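Local coordinates for hydrogenase maturation factor (Thermoanaerobacter tengcongensis, PDB 3VTI), which probably takes part in nitrile synthesis for [NiFe]-hydrogenase maturation, being S-carbamoylated by HypF before an ATP-dependent dehydration, at residues G80-V83 with E84-K87; G115-D118 with R119-N123. All coordinates share one frame; numbering follows the deposited sequence.

Interaction 1: residues G80-V83 with E84-K87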
loop_
_atom_site.group_PDB
_atom_site.type_symbol
_atom_site.label_atom_id
_atom_site.label_comp_id
_atom_site.label_asym_id
_atom_site.label_seq_id
_atom_site.Cartn_x
_atom_site.Cartn_y
_atom_site.Cartn_z
ATOM N N GLY C 80 -1.580 2.975 13.691
ATOM C CA GLY C 80 -2.616 2.392 14.543
ATOM C C GLY C 80 -3.203 1.067 14.091
ATOM O O GLY C 80 -4.254 0.655 14.598
ATOM N N PHE C 81 -2.532 0.410 13.138
ATOM C CA PHE C 81 -2.863 -0.955 12.724
ATOM C C PHE C 81 -2.632 -1.875 13.920
ATOM O O PHE C 81 -1.573 -1.814 14.555
ATOM C CB PHE C 81 -2.002 -1.371 11.518
ATOM C CG PHE C 81 -2.232 -2.798 11.022
ATOM C CD1 PHE C 81 -3.396 -3.144 10.332
ATOM C CD2 PHE C 81 -1.254 -3.772 11.196
ATOM C CE1 PHE C 81 -3.598 -4.443 9.872
ATOM C CE2 PHE C 81 -1.444 -5.078 10.725
ATOM C CZ PHE C 81 -2.620 -5.408 10.067
ATOM N N PRO C 82 -3.635 -2.715 14.248
ATOM C CA PRO C 82 -3.575 -3.527 15.468
ATOM C C PRO C 82 -2.365 -4.452 15.459
ATOM O O PRO C 82 -2.156 -5.209 14.504
ATOM C CB PRO C 82 -4.884 -4.328 15.429
ATOM C CG PRO C 82 -5.792 -3.532 14.539
ATOM C CD PRO C 82 -4.876 -2.970 13.490
ATOM N N VAL C 83 -1.575 -4.364 16.522
ATOM C CA VAL C 83 -0.298 -5.064 16.607
ATOM C C VAL C 83 -0.460 -6.589 16.724
ATOM O O VAL C 83 0.431 -7.336 16.326
ATOM C CB VAL C 83 0.583 -4.478 17.755
ATOM C CG1 VAL C 83 0.056 -4.896 19.128
ATOM C CG2 VAL C 83 2.054 -4.847 17.568
ATOM N N GLU C 84 -1.600 -7.038 17.248
ATOM C CA GLU C 84 -1.882 -8.469 17.369
ATOM C C GLU C 84 -2.167 -9.104 16.008
ATOM O O GLU C 84 -1.877 -10.285 15.791
ATOM C CB GLU C 84 -3.028 -8.743 18.353
ATOM C CG GLU C 84 -2.760 -8.283 19.809
ATOM C CD GLU C 84 -1.496 -8.891 20.452
ATOM O OE1 GLU C 84 -1.144 -10.057 20.147
ATOM O OE2 GLU C 84 -0.858 -8.193 21.280
ATOM N N ASP C 85 -2.729 -8.319 15.093
ATOM C CA ASP C 85 -2.894 -8.755 13.709
ATOM C C ASP C 85 -1.532 -8.859 13.034
ATOM O O ASP C 85 -1.284 -9.779 12.247
ATOM C CB ASP C 85 -3.802 -7.795 12.933
ATOM C CG ASP C 85 -5.259 -7.857 13.386
ATOM O OD1 ASP C 85 -5.547 -8.412 14.471
ATOM O OD2 ASP C 85 -6.118 -7.337 12.649
ATOM N N LEU C 86 -0.648 -7.919 13.361
ATOM C CA LEU C 86 0.702 -7.917 12.810
ATOM C C LEU C 86 1.513 -9.132 13.272
ATOM O O LEU C 86 2.196 -9.758 12.463
ATOM C CB LEU C 86 1.430 -6.610 13.139
ATOM C CG LEU C 86 2.836 -6.441 12.552
ATOM C CD1 LEU C 86 2.811 -6.239 11.036
ATOM C CD2 LEU C 86 3.555 -5.301 13.247
ATOM N N LYS C 87 1.422 -9.466 14.557
ATOM C CA LYS C 87 2.090 -10.648 15.092
ATOM C C LYS C 87 1.636 -11.920 14.375
ATOM O O LYS C 87 2.431 -12.829 14.158
ATOM C CB LYS C 87 1.855 -10.772 16.601
ATOM C CG LYS C 87 2.602 -9.742 17.440
ATOM C CD LYS C 87 2.528 -10.060 18.923
ATOM C CE LYS C 87 3.294 -9.028 19.746
ATOM N NZ LYS C 87 3.217 -9.293 21.209
#

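Interaction 2: residues G115-D118 with R119-N123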
loop_
_atom_site.group_PDB
_atom_site.type_symbol
_atom_site.label_atom_id
_atom_site.label_comp_id
_atom_site.label_asym_id
_atom_site.label_seq_id
_atom_site.Cartn_x
_atom_site.Cartn_y
_atom_site.Cartn_z
ATOM N N GLY C 115 -4.814 6.517 7.186
ATOM C CA GLY C 115 -5.533 6.816 5.942
ATOM C C GLY C 115 -4.682 6.891 4.682
ATOM O O GLY C 115 -5.199 7.150 3.598
ATOM N N SER C 116 -3.379 6.664 4.823
ATOM C CA SER C 116 -2.456 6.717 3.692
ATOM C C SER C 116 -2.230 5.330 3.106
ATOM O O SER C 116 -1.644 5.193 2.032
ATOM C CB SER C 116 -1.130 7.365 4.098
ATOM O OG SER C 116 -1.302 8.755 4.327
ATOM N N VAL C 117 -2.746 4.326 3.803
ATOM C CA VAL C 117 -2.777 2.970 3.295
ATOM C C VAL C 117 -3.827 2.172 4.046
ATOM O O VAL C 117 -3.933 2.298 5.256
ATOM C CB VAL C 117 -1.381 2.316 3.380
ATOM C CG1 VAL C 117 -1.025 1.905 4.795
ATOM C CG2 VAL C 117 -1.292 1.171 2.444
ATOM N N ASP C 118 -4.618 1.377 3.332
ATOM C CA ASP C 118 -5.612 0.511 3.966
ATOM C C ASP C 118 -4.904 -0.606 4.747
ATOM O O ASP C 118 -4.606 -1.673 4.209
ATOM C CB ASP C 118 -6.595 -0.064 2.931
ATOM C CG ASP C 118 -7.853 -0.690 3.568
ATOM O OD1 ASP C 118 -8.104 -0.485 4.773
ATOM O OD2 ASP C 118 -8.604 -1.391 2.843
ATOM N N ARG C 119 -4.618 -0.316 6.015
ATOM C CA ARG C 119 -4.120 -1.288 6.989
ATOM C C ARG C 119 -2.660 -1.699 6.802
ATOM O O ARG C 119 -1.814 -1.297 7.600
ATOM C CB ARG C 119 -5.024 -2.521 7.070
ATOM C CG ARG C 119 -6.471 -2.269 7.494
ATOM C CD ARG C 119 -7.219 -3.554 7.243
ATOM N NE ARG C 119 -8.656 -3.465 7.429
ATOM C CZ ARG C 119 -9.569 -3.678 6.481
ATOM N NH1 ARG C 119 -9.213 -3.984 5.244
ATOM N NH2 ARG C 119 -10.861 -3.571 6.784
ATOM N N ILE C 120 -2.366 -2.495 5.768
ATOM C CA ILE C 120 -1.011 -3.024 5.552
ATOM C C ILE C 120 -0.786 -3.608 4.149
ATOM O O ILE C 120 -1.586 -4.415 3.666
ATOM C CB ILE C 120 -0.637 -4.091 6.636
ATOM C CG1 ILE C 120 0.799 -4.599 6.457
ATOM C CG2 ILE C 120 -1.641 -5.249 6.644
ATOM C CD1 ILE C 120 1.354 -5.319 7.677
ATOM N N PHE C 121 0.295 -3.179 3.499
ATOM C CA PHE C 121 0.804 -3.850 2.294
ATOM C C PHE C 121 2.162 -4.465 2.580
ATOM O O PHE C 121 2.909 -3.977 3.433
ATOM C CB PHE C 121 0.933 -2.894 1.100
ATOM C CG PHE C 121 -0.364 -2.264 0.675
ATOM C CD1 PHE C 121 -1.544 -2.998 0.655
ATOM C CD2 PHE C 121 -0.399 -0.942 0.268
ATOM C CE1 PHE C 121 -2.731 -2.423 0.264
ATOM C CE2 PHE C 121 -1.585 -0.358 -0.128
ATOM C CZ PHE C 121 -2.754 -1.092 -0.127
ATOM N N ILE C 122 2.476 -5.538 1.863
ATOM C CA ILE C 122 3.763 -6.193 1.988
ATOM C C ILE C 122 4.380 -6.451 0.612
ATOM O O ILE C 122 3.710 -6.943 -0.305
ATOM C CB ILE C 122 3.650 -7.517 2.786
ATOM C CG1 ILE C 122 3.049 -7.251 4.174
ATOM C CG2 ILE C 122 5.014 -8.181 2.932
ATOM C CD1 ILE C 122 2.404 -8.468 4.821
ATOM N N ASN C 123 5.658 -6.114 0.475
ATOM C CA ASN C 123 6.427 -6.518 -0.683
ATOM C C ASN C 123 7.498 -7.523 -0.300
ATOM O O ASN C 123 8.172 -7.364 0.717
ATOM C CB ASN C 123 7.065 -5.316 -1.382
ATOM C CG ASN C 123 7.881 -5.726 -2.600
ATOM O OD1 ASN C 123 8.994 -6.239 -2.471
ATOM N ND2 ASN C 123 7.316 -5.535 -3.787
#

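Interaction 1: residues G80-V83 with E84-K87
The ring of Phe81 meets the first turn of helix 83-100 obliquely, two of its outer carbons doing the touching. CZ of Phe81 lies 3.9 Å from CB of Asp85, and CE2 of Phe81 lies 4.1 Å from CB of Leu86. In both pairs the side chains cross at about a right angle, and the ring plane stands 81° from the carboxylate plane of Asp85, which excludes stacking between these flat groups. The trans torsion of Phe81 (chi1 178°) swings the ring to the side of its own carbonyl carbon, the direction in which the helix begins. With Pro82 as N-cap, Phe81 is the residue before the cap and Leu86 the fourth residue of the helix, so their apolar contact has the spacing of a hydrophobic staple. Proline offers neither a side-chain acceptor nor an N-H, which rules out a capping box here. Its carbonyl opens the helical bonding, weakly: Pro82 O receives weak bonds from Leu86 N at 3.3 Å and Asp85 N at 3.2 Å. One residue on, a straighter helical bond runs from Lys87 N to Val83 O (2.9 Å, N-H...O 158°). Beside the cap, CB of Pro82 approaches CG of Asp85 to 4.1 Å, while the amides at this helix end would probably favour the charged form of that carboxylate. On another flank, the bent chain of Glu84 returns its OE2 to within 4.0 Å of CG1 of Val83. The extended Lys87 passes the same backbone, its CG 3.4 Å from Val83 O. Leu86, the buried member, packs on Ile4 of the second subunit, and Phe81 also touches Leu42.

Interaction 2: residues G115-D118 with R119-N123
Two successive tight turns carry the chain into strand 120-130, and Asp118 and Arg119 are their centres. Asp118 occupies the middle of an inverse gamma turn, for which the evidence is its backbone angles (phi -69°, psi 90°); the weak bond from Arg119 N to Val117 O is doubtful, since the place of that oxygen is unsure. Arg119 follows with a positive phi, and Ile120 N donates to Asp118 O at 2.9 Å, the pattern of a classic gamma turn. The side chains of these two turn centres run side by side in the same direction. CG of Asp118 is anti to the backbone N, which lays the carboxylate alongside the arginine chain, with OD1 3.6 Å from CG of Arg119. Farther out, Asp118 OD1 sits over one face of the guanidinium, offset toward its rim, and the two planes are 33° apart. The salt bridge between Asp118 OD2 and Arg119 NH1, at 3.6 Å, is electrostatic only, because OD2 lies well out of the guanidinium plane and no N-H points at it. How Val117 and Phe121 are placed against each other is doubtful. Glu78 of strand 66-78 bonds to Arg119, Ile122 packs on Ile89 and Met93 of helix 83-100, and Phe121 meets Val117 of the second subunit.

Overall arrangement
All four segments lie in the AIR synthase-like N-terminal domain. Followed from the N terminus, the chain leaves strand 66-78, turns through 80-83 and enters helix 83-100, where interaction 1 closes the turn. The helix leads to strand 103-112, parallel to 66-78 and next to it, completing a beta-alpha-beta crossover. Interaction 2 then turns the chain into strand 120-130, which lies antiparallel against the other edge of 66-78. The two contacts are local and in series; neither nests in nor crosses the other. Their centres are about 12 Å apart, and Ile120 joins them: its CG2 lies 3.6 Å from Phe81 CZ, and its CD1 3.8 Å from Leu86 CD1, tying the helix start to the strand start.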